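Cation efflux system protein CusF (Escherichia coli, PDB 3E6Z) binds one copper ion per polypeptide as a periplasmic metallochaperone of the Cus efflux system, which gives resistance to copper and silver. Local coordinates at residues Val65-Gly68 and Asn69-Leu72. The protein carries 1 engineered substitution. Residues are numbered along the deposited sequence; the frame is centred on the assembly and turned at random.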
loop_
_atom_site.group_PDB
_atom_site.type_symbol
_atom_site.label_atom_id
_atom_site.label_comp_id
_atom_site.label_asym_id
_atom_site.label_seq_id
_atom_site.Cartn_x
_atom_site.Cartn_y
_atom_site.Cartn_z
ATOM N N VAL A 65 0.816 4.165 6.046
ATOM C CA VAL A 65 1.683 4.901 6.967
ATOM C C VAL A 65 2.893 4.009 7.294
ATOM O O VAL A 65 2.769 2.799 7.510
ATOM C CB VAL A 65 0.937 5.352 8.259
ATOM C CG1 VAL A 65 -0.170 6.286 7.829
ATOM C CG2 VAL A 65 0.466 4.375 8.923
ATOM N N GLN A 66 4.049 4.638 7.337
ATOM C CA GLN A 66 5.280 3.823 7.691
ATOM C C GLN A 66 5.425 3.813 9.188
ATOM O O GLN A 66 5.245 4.860 9.898
ATOM C CB GLN A 66 6.530 4.447 7.043
ATOM C CG GLN A 66 7.693 3.499 6.962
ATOM C CD GLN A 66 7.410 2.304 6.026
ATOM O OE1 GLN A 66 6.599 2.362 5.072
ATOM N NE2 GLN A 66 8.187 1.216 6.271
ATOM N N GLN A 67 5.684 2.615 9.705
ATOM C CA GLN A 67 5.928 2.402 11.163
ATOM C C GLN A 67 7.174 1.505 11.239
ATOM O O GLN A 67 7.069 0.278 11.181
ATOM C CB GLN A 67 4.722 1.802 11.832
ATOM C CG GLN A 67 4.938 1.672 13.330
ATOM C CD GLN A 67 3.781 1.063 13.985
ATOM O OE1 GLN A 67 2.796 1.724 14.365
ATOM N NE2 GLN A 67 3.830 -0.224 14.131
ATOM N N GLY A 68 8.326 2.127 11.290
ATOM C CA GLY A 68 9.573 1.339 11.239
ATOM C C GLY A 68 9.639 0.602 9.886
ATOM O O GLY A 68 9.583 1.185 8.806
ATOM N N ASN A 69 9.826 -0.696 9.991
ATOM C CA ASN A 69 9.911 -1.570 8.810
ATOM C C ASN A 69 8.509 -1.899 8.193
ATOM O O ASN A 69 8.502 -2.495 7.147
ATOM C CB ASN A 69 10.558 -2.888 9.208
ATOM C CG ASN A 69 12.016 -2.689 9.659
ATOM O OD1 ASN A 69 12.284 -2.750 10.953
ATOM N ND2 ASN A 69 12.857 -2.416 8.810
ATOM N N LEU A 70 7.459 -1.584 8.884
ATOM C CA LEU A 70 6.101 -1.886 8.374
ATOM C C LEU A 70 5.547 -0.709 7.589
ATOM O O LEU A 70 5.719 0.481 7.882
ATOM C CB LEU A 70 5.158 -2.135 9.493
ATOM C CG LEU A 70 5.536 -3.378 10.381
ATOM C CD1 LEU A 70 4.580 -3.471 11.546
ATOM C CD2 LEU A 70 5.557 -4.662 9.524
ATOM N N SER A 71 4.740 -1.076 6.524
ATOM C CA SER A 71 3.911 -0.088 5.825
ATOM C C SER A 71 2.462 -0.506 6.097
ATOM O O SER A 71 1.988 -1.522 5.560
ATOM C CB SER A 71 4.243 -0.104 4.306
ATOM O OG SER A 71 5.556 0.183 4.041
ATOM N N LEU A 72 1.823 0.219 7.020
ATOM C CA LEU A 72 0.492 -0.150 7.483
ATOM C C LEU A 72 -0.573 0.477 6.576
ATOM O O LEU A 72 -0.594 1.679 6.352
ATOM C CB LEU A 72 0.264 0.442 8.890
ATOM C CG LEU A 72 1.328 0.002 9.922
ATOM C CD1 LEU A 72 0.895 0.643 11.300
ATOM C CD2 LEU A 72 1.385 -1.558 10.059
HETATM O O HOH W 1 8.798 -1.684 4.525
#
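Gln66 and Ser71 make a local contact one pair back from the turn of a beta hairpin, with a two-residue loop (Gly68-Asn69), that joins strands 59-67 and 70-78 at the protein surface. They form a non-hydrogen-bonded pair, and the hydroxyl OG of Ser71 donates to OE1 of Gln66 over 2.6 Å. The Gln66 chain leaves with CG anti to the backbone N (chi1 -161°), and a bend at chi2 (65°) brings the amide back to the turn, where NE2 donates to the carbonyl O of Gly68 at 2.9 Å, close to the amide plane. In the conformer described, both ends of the amide are engaged, which would favour this rotation. Gln67 and Leu70 close the turn with two backbone bonds. Val65 and Leu72 exchange two more, and on their face CG2 of Val65 touches CB of Leu72 at 3.9 Å. The extended Gln67 chain brings OE1 to 3.8 Å from CD1 of Leu72. Ser71 also bonds through its backbone to Thr44, and its side chain lies about 7 Å from the copper. Gly68, with positive phi, and Asn69 are the central residues of a type II' turn, closing a tight antiparallel hairpin of the OB-fold barrel.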